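Local coordinates for protein coclaurine N-methyltransferase (Coptis japonica, PDB 6GKV) that methylates the nitrogen of coclaurine and related tetrahydroisoquinolines in alkaloid biosynthesis, probably with S-adenosylmethionine as the methyl donor, at residues V271-K282 with G339-K350. Residues are numbered along the deposited sequence; the frame is centred on the assembly and turned at random.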
ATOM      1  N   VAL A 271      -6.273  14.597  -0.310  1.00 46.44           N
ATOM      2  CA  VAL A 271      -5.708  14.396  -1.637  1.00 44.70           C
ATOM      3  C   VAL A 271      -6.039  12.974  -2.073  1.00 48.41           C
ATOM      4  O   VAL A 271      -6.445  12.149  -1.253  1.00 56.51           O
ATOM      5  CB  VAL A 271      -4.198  14.596  -1.657  1.00 49.01           C
ATOM      6  CG1 VAL A 271      -3.830  16.035  -1.262  1.00 48.42           C
ATOM      7  CG2 VAL A 271      -3.556  13.595  -0.718  1.00 43.96           C
ATOM      8  N   SER A 272      -5.846  12.674  -3.352  1.00 46.76           N
ATOM      9  CA  SER A 272      -6.231  11.370  -3.870  1.00 46.52           C
ATOM     10  C   SER A 272      -5.196  10.827  -4.843  1.00 48.19           C
ATOM     11  O   SER A 272      -4.899  11.462  -5.859  1.00 49.22           O
ATOM     12  CB  SER A 272      -7.598  11.480  -4.545  1.00 55.51           C
ATOM     13  OG  SER A 272      -8.323  10.288  -4.384  1.00 71.37           O
ATOM     14  N   VAL A 273      -4.648   9.648  -4.547  1.00 47.25           N
ATOM     15  CA  VAL A 273      -3.583   9.114  -5.385  1.00 48.62           C
ATOM     16  C   VAL A 273      -4.110   8.817  -6.786  1.00 50.77           C
ATOM     17  O   VAL A 273      -5.167   8.211  -6.973  1.00 49.90           O
ATOM     18  CB  VAL A 273      -2.910   7.838  -4.764  1.00 61.36           C
ATOM     19  CG1 VAL A 273      -3.900   6.681  -4.618  1.00 68.04           C
ATOM     20  CG2 VAL A 273      -1.721   7.400  -5.606  1.00 55.14           C
ATOM     21  N   VAL A 274      -3.356   9.287  -7.767  1.00 52.99           N
ATOM     22  CA  VAL A 274      -3.668   9.078  -9.169  1.00 49.91           C
ATOM     23  C   VAL A 274      -2.717   8.066  -9.800  1.00 54.20           C
ATOM     24  O   VAL A 274      -3.127   7.209 -10.588  1.00 58.25           O
ATOM     25  CB  VAL A 274      -3.611  10.407  -9.925  1.00 50.31           C
ATOM     26  CG1 VAL A 274      -3.429  10.174 -11.436  1.00 49.07           C
ATOM     27  CG2 VAL A 274      -4.879  11.210  -9.612  1.00 47.41           C
ATOM     28  N   ASN A 275      -1.441   8.171  -9.440  1.00 53.36           N
ATOM     29  CA  ASN A 275      -0.456   7.207  -9.885  1.00 46.45           C
ATOM     30  C   ASN A 275       0.565   6.980  -8.809  1.00 47.99           C
ATOM     31  O   ASN A 275       0.642   7.725  -7.851  1.00 54.31           O
ATOM     32  CB  ASN A 275       0.237   7.661 -11.160  1.00 47.96           C
ATOM     33  CG  ASN A 275       0.525   6.511 -12.095  1.00 60.01           C
ATOM     34  OD1 ASN A 275       0.692   5.369 -11.662  1.00 62.48           O
ATOM     35  ND2 ASN A 275       0.554   6.798 -13.395  1.00 63.60           N
ATOM     36  N   HIS A 276       1.358   5.938  -8.988  1.00 45.14           N
ATOM     37  CA  HIS A 276       2.331   5.544  -8.007  1.00 38.26           C
ATOM     38  C   HIS A 276       3.402   4.732  -8.707  1.00 52.29           C
ATOM     39  O   HIS A 276       3.111   3.739  -9.367  1.00 57.76           O
ATOM     40  CB  HIS A 276       1.671   4.740  -6.893  1.00 41.10           C
ATOM     41  CG  HIS A 276       2.604   4.370  -5.790  1.00 43.93           C
ATOM     42  ND1 HIS A 276       2.326   3.359  -4.889  1.00 43.35           N
ATOM     43  CD2 HIS A 276       3.814   4.865  -5.439  1.00 32.26           C
ATOM     44  CE1 HIS A 276       3.326   3.249  -4.036  1.00 36.06           C
ATOM     45  NE2 HIS A 276       4.242   4.150  -4.349  1.00 35.20           N
ATOM     46  N   TRP A 277       4.640   5.190  -8.599  1.00 51.44           N
ATOM     47  CA  TRP A 277       5.758   4.461  -9.145  1.00 44.64           C
ATOM     48  C   TRP A 277       6.723   4.245  -8.005  1.00 48.93           C
ATOM     49  O   TRP A 277       6.697   5.006  -7.038  1.00 47.69           O
ATOM     50  CB  TRP A 277       6.468   5.237 -10.243  1.00 39.98           C
ATOM     51  CG  TRP A 277       5.636   5.779 -11.350  1.00 37.32           C
ATOM     52  CD1 TRP A 277       5.546   5.272 -12.622  1.00 43.22           C
ATOM     53  CD2 TRP A 277       4.841   6.968 -11.343  1.00 34.02           C
ATOM     54  NE1 TRP A 277       4.713   6.051 -13.395  1.00 41.28           N
ATOM     55  CE2 TRP A 277       4.253   7.116 -12.620  1.00 43.44           C
ATOM     56  CE3 TRP A 277       4.523   7.932 -10.359  1.00 40.35           C
ATOM     57  CZ2 TRP A 277       3.394   8.155 -12.966  1.00 31.34           C
ATOM     58  CZ3 TRP A 277       3.667   8.979 -10.695  1.00 40.17           C
ATOM     59  CH2 TRP A 277       3.116   9.079 -11.991  1.00 42.80           C
ATOM     60  N   THR A 278       7.564   3.224  -8.098  1.00 38.36           N
ATOM     61  CA  THR A 278       8.817   3.256  -7.374  1.00 40.29           C
ATOM     62  C   THR A 278       9.952   3.196  -8.382  1.00 44.99           C
ATOM     63  O   THR A 278       9.730   3.162  -9.604  1.00 51.35           O
ATOM     64  CB  THR A 278       8.984   2.121  -6.369  1.00 41.25           C
ATOM     65  OG1 THR A 278       9.086   0.868  -7.062  1.00 43.56           O
ATOM     66  CG2 THR A 278       7.840   2.115  -5.342  1.00 29.59           C
ATOM     67  N   LEU A 279      11.166   3.164  -7.850  1.00 46.79           N
ATOM     68  CA  LEU A 279      12.388   3.383  -8.613  1.00 44.51           C
ATOM     69  C   LEU A 279      13.551   2.728  -7.847  1.00 48.25           C
ATOM     70  O   LEU A 279      13.684   2.927  -6.634  1.00 45.97           O
ATOM     71  CB  LEU A 279      12.556   4.887  -8.789  1.00 47.99           C
ATOM     72  CG  LEU A 279      13.654   5.687  -9.454  1.00 55.99           C
ATOM     73  CD1 LEU A 279      13.013   6.753 -10.315  1.00 57.53           C
ATOM     74  CD2 LEU A 279      14.454   6.353  -8.370  1.00 48.06           C
ATOM     75  N   SER A 280      14.364   1.918  -8.518  1.00 46.48           N
ATOM     76  CA  SER A 280      15.415   1.158  -7.817  1.00 43.38           C
ATOM     77  C   SER A 280      16.373   1.998  -6.974  1.00 40.16           C
ATOM     78  O   SER A 280      16.843   3.057  -7.409  1.00 43.06           O
ATOM     79  CB  SER A 280      16.268   0.361  -8.795  1.00 34.30           C
ATOM     80  OG  SER A 280      17.452  -0.057  -8.126  1.00 41.95           O
ATOM     81  N   GLY A 281      16.712   1.484  -5.801  1.00 35.42           N
ATOM     82  CA  GLY A 281      17.720   2.114  -4.949  1.00 43.65           C
ATOM     83  C   GLY A 281      19.111   2.281  -5.567  1.00 48.16           C
ATOM     84  O   GLY A 281      19.990   2.951  -4.994  1.00 50.24           O
ATOM     85  N   LYS A 282      19.310   1.693  -6.743  1.00 47.06           N
ATOM     86  CA  LYS A 282      20.584   1.795  -7.454  1.00 48.91           C
ATOM     87  C   LYS A 282      20.834   3.215  -7.954  1.00 42.98           C
ATOM     88  O   LYS A 282      21.971   3.627  -8.147  1.00 46.23           O
ATOM     89  CB  LYS A 282      20.620   0.811  -8.637  1.00 47.11           C
ATOM     90  CG  LYS A 282      21.022  -0.597  -8.254  1.00 53.50           C
ATOM     91  CD  LYS A 282      21.703  -1.310  -9.427  1.00 61.58           C
ATOM     92  CE  LYS A 282      20.771  -1.394 -10.634  1.00 72.21           C
ATOM     93  NZ  LYS A 282      20.691  -2.752 -11.258  1.00 77.39           N
ATOM     94  N   GLY A 339      19.621  -2.869  -4.705  1.00 53.17           N
ATOM     95  CA  GLY A 339      18.714  -1.721  -4.756  1.00 41.21           C
ATOM     96  C   GLY A 339      17.225  -2.021  -4.579  1.00 43.93           C
ATOM     97  O   GLY A 339      16.370  -1.164  -4.851  1.00 35.99           O
ATOM     98  N   GLU A 340      16.926  -3.227  -4.097  1.00 37.25           N
ATOM     99  CA  GLU A 340      15.564  -3.719  -3.963  1.00 39.37           C
ATOM    100  C   GLU A 340      15.134  -3.775  -2.508  1.00 39.05           C
ATOM    101  O   GLU A 340      14.276  -4.565  -2.140  1.00 47.18           O
ATOM    102  CB  GLU A 340      15.449  -5.108  -4.624  1.00 38.63           C
ATOM    103  CG  GLU A 340      15.485  -5.024  -6.146  1.00 37.41           C
ATOM    104  CD  GLU A 340      14.239  -4.301  -6.697  1.00 41.61           C
ATOM    105  OE1 GLU A 340      13.128  -4.561  -6.176  1.00 42.40           O
ATOM    106  OE2 GLU A 340      14.360  -3.464  -7.630  1.00 42.49           O
ATOM    107  N   GLU A 341      15.754  -2.940  -1.679  1.00 34.07           N
ATOM    108  CA  GLU A 341      15.346  -2.787  -0.288  1.00 28.52           C
ATOM    109  C   GLU A 341      14.942  -1.330  -0.009  1.00 37.46           C
ATOM    110  O   GLU A 341      13.764  -1.013   0.132  1.00 36.19           O
ATOM    111  CB  GLU A 341      16.469  -3.221   0.654  1.00 40.55           C
ATOM    112  CG  GLU A 341      16.831  -4.699   0.554  1.00 44.72           C
ATOM    113  CD  GLU A 341      15.728  -5.620   1.044  1.00 41.13           C
ATOM    114  OE1 GLU A 341      14.775  -5.139   1.672  1.00 45.88           O
ATOM    115  OE2 GLU A 341      15.815  -6.842   0.823  1.00 54.62           O
ATOM    116  N   TRP A 342      15.940  -0.461   0.106  1.00 46.01           N
ATOM    117  CA  TRP A 342      15.710   0.966   0.277  1.00 38.84           C
ATOM    118  C   TRP A 342      15.731   1.590  -1.104  1.00 41.77           C
ATOM    119  O   TRP A 342      16.577   1.238  -1.939  1.00 40.35           O
ATOM    120  CB  TRP A 342      16.767   1.586   1.201  1.00 33.22           C
ATOM    121  CG  TRP A 342      16.598   1.185   2.649  1.00 24.63           C
ATOM    122  CD1 TRP A 342      15.713   1.716   3.538  1.00 31.81           C
ATOM    123  CD2 TRP A 342      17.319   0.161   3.359  1.00 31.94           C
ATOM    124  NE1 TRP A 342      15.843   1.096   4.761  1.00 36.63           N
ATOM    125  CE2 TRP A 342      16.810   0.157   4.680  1.00 32.03           C
ATOM    126  CE3 TRP A 342      18.360  -0.702   3.016  1.00 38.17           C
ATOM    127  CZ2 TRP A 342      17.318  -0.719   5.655  1.00 35.31           C
ATOM    128  CZ3 TRP A 342      18.859  -1.563   4.001  1.00 31.24           C
ATOM    129  CH2 TRP A 342      18.332  -1.566   5.298  1.00 31.12           C
ATOM    130  N   MET A 343      14.794   2.501  -1.352  1.00 39.27           N
ATOM    131  CA  MET A 343      14.587   3.013  -2.694  1.00 38.63           C
ATOM    132  C   MET A 343      13.775   4.301  -2.704  1.00 42.27           C
ATOM    133  O   MET A 343      13.528   4.908  -1.656  1.00 39.68           O
ATOM    134  CB  MET A 343      13.887   1.951  -3.555  1.00 37.88           C
ATOM    135  CG  MET A 343      12.643   1.330  -2.883  1.00 39.47           C
ATOM    136  SD  MET A 343      11.856   0.011  -3.858  1.00 50.11           S
ATOM    137  CE  MET A 343      12.820  -1.420  -3.398  1.00 24.55           C
ATOM    138  N   ALA A 344      13.352   4.690  -3.903  1.00 39.94           N
ATOM    139  CA  ALA A 344      12.596   5.914  -4.116  1.00 37.44           C
ATOM    140  C   ALA A 344      11.174   5.658  -4.616  1.00 38.32           C
ATOM    141  O   ALA A 344      10.932   4.836  -5.504  1.00 37.81           O
ATOM    142  CB  ALA A 344      13.333   6.815  -5.088  1.00 31.25           C
ATOM    143  N   SER A 345      10.235   6.387  -4.025  1.00 44.27           N
ATOM    144  CA  SER A 345       8.813   6.312  -4.362  1.00 33.79           C
ATOM    145  C   SER A 345       8.292   7.612  -4.946  1.00 32.78           C
ATOM    146  O   SER A 345       8.516   8.697  -4.380  1.00 40.71           O
ATOM    147  CB  SER A 345       8.010   5.953  -3.112  1.00 27.62           C
ATOM    148  OG  SER A 345       6.612   6.017  -3.341  1.00 31.26           O
ATOM    149  N   HIS A 346       7.586   7.510  -6.069  1.00 37.64           N
ATOM    150  CA  HIS A 346       6.878   8.650  -6.665  1.00 40.04           C
ATOM    151  C   HIS A 346       5.352   8.511  -6.584  1.00 42.37           C
ATOM    152  O   HIS A 346       4.768   7.537  -7.086  1.00 46.11           O
ATOM    153  CB  HIS A 346       7.281   8.837  -8.129  1.00 41.73           C
ATOM    154  CG  HIS A 346       8.693   9.312  -8.314  1.00 42.90           C
ATOM    155  ND1 HIS A 346       9.291   9.407  -9.550  1.00 42.74           N
ATOM    156  CD2 HIS A 346       9.614   9.725  -7.416  1.00 43.40           C
ATOM    157  CE1 HIS A 346      10.527   9.853  -9.409  1.00 36.99           C
ATOM    158  NE2 HIS A 346      10.744  10.065  -8.126  1.00 46.11           N
ATOM    159  N   VAL A 347       4.710   9.509  -5.984  1.00 36.52           N
ATOM    160  CA  VAL A 347       3.263   9.532  -5.885  1.00 34.07           C
ATOM    161  C   VAL A 347       2.656  10.767  -6.550  1.00 48.44           C
ATOM    162  O   VAL A 347       3.078  11.904  -6.286  1.00 40.20           O
ATOM    163  CB  VAL A 347       2.794   9.485  -4.427  1.00 38.80           C
ATOM    164  CG1 VAL A 347       1.306   9.192  -4.382  1.00 41.80           C
ATOM    165  CG2 VAL A 347       3.570   8.423  -3.642  1.00 36.25           C
ATOM    166  N   LEU A 348       1.653  10.542  -7.408  1.00 45.85           N
ATOM    167  CA  LEU A 348       0.927  11.653  -8.015  1.00 46.19           C
ATOM    168  C   LEU A 348      -0.453  11.758  -7.367  1.00 41.82           C
ATOM    169  O   LEU A 348      -1.196  10.780  -7.315  1.00 48.43           O
ATOM    170  CB  LEU A 348       0.822  11.485  -9.539  1.00 42.02           C
ATOM    171  CG  LEU A 348       0.196  12.651 -10.325  1.00 49.97           C
ATOM    172  CD1 LEU A 348       1.000  13.937 -10.174  1.00 54.81           C
ATOM    173  CD2 LEU A 348       0.003  12.307 -11.806  1.00 42.28           C
ATOM    174  N   PHE A 349      -0.764  12.929  -6.832  1.00 39.87           N
ATOM    175  CA  PHE A 349      -2.042  13.179  -6.162  1.00 50.37           C
ATOM    176  C   PHE A 349      -2.867  14.219  -6.916  1.00 54.92           C
ATOM    177  O   PHE A 349      -2.306  15.173  -7.459  1.00 55.24           O
ATOM    178  CB  PHE A 349      -1.855  13.722  -4.741  1.00 48.66           C
ATOM    179  CG  PHE A 349      -1.117  12.816  -3.793  1.00 49.47           C
ATOM    180  CD1 PHE A 349      -1.794  11.849  -3.068  1.00 45.25           C
ATOM    181  CD2 PHE A 349       0.252  13.006  -3.554  1.00 47.50           C
ATOM    182  CE1 PHE A 349      -1.118  11.045  -2.151  1.00 49.08           C
ATOM    183  CE2 PHE A 349       0.945  12.221  -2.629  1.00 41.80           C
ATOM    184  CZ  PHE A 349       0.261  11.242  -1.920  1.00 47.44           C
ATOM    185  N   LYS A 350      -4.192  14.066  -6.893  1.00 53.98           N
ATOM    186  CA  LYS A 350      -5.117  15.156  -7.245  1.00 56.97           C
ATOM    187  C   LYS A 350      -5.875  15.613  -5.988  1.00 64.39           C
ATOM    188  O   LYS A 350      -5.814  14.945  -4.953  1.00 63.31           O
ATOM    189  CB  LYS A 350      -6.103  14.714  -8.323  1.00 57.61           C
ATOM    190  CG  LYS A 350      -7.213  13.847  -7.773  1.00 61.46           C
ATOM    191  CD  LYS A 350      -8.140  13.346  -8.874  1.00 64.64           C
ATOM    192  CE  LYS A 350      -9.103  12.299  -8.332  1.00 59.98           C
ATOM    193  NZ  LYS A 350      -9.730  11.526  -9.445  1.00 70.97           N
TER
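The indole of W277 meets strand 342-350 edge first: H346 C and O lie at its rim, near the ring plane, and L348 CB packs 4.0 Å from CZ3. One face of the same ring carries N275 CG, 3.4 Å above it and nearer the rim than the middle; R118 adds a cation-pi contact. H276 swings its CG opposite the backbone N (chi1 -176°), bringing the imidazole edge to the neighbouring strand, where CD2 sits 3.3 Å from H346 O and NE2 shares a bent 3.2 Å hydrogen bond with S345 OG. Its other nitrogen, ND1, is hydrogen-bonded to OH of Y266 of the second subunit. The F349 ring has V347 CG1 over one face, while V271 CG2 comes within 3.4 Å of CD1. Strands 272-279 and 342-350 run antiparallel at one edge of the Rossmann-like methyltransferase sheet, where order 3-2-1-4-5-7-6 puts the latter beside 221-230. A classic beta bulge interrupts the pairing: V274 N gives L348 O a nearly straight 2.7 Å bond, and N275 N reaches the same oxygen only weakly. Beyond it, L279 CD2 presses on A344 CB at 3.5 Å, on the face where H346 bonds E226 and R118. Past strand 272-279, G281 N donates to a lone pair of G339 O, and S280 OG caps the following helix by accepting from K282 N.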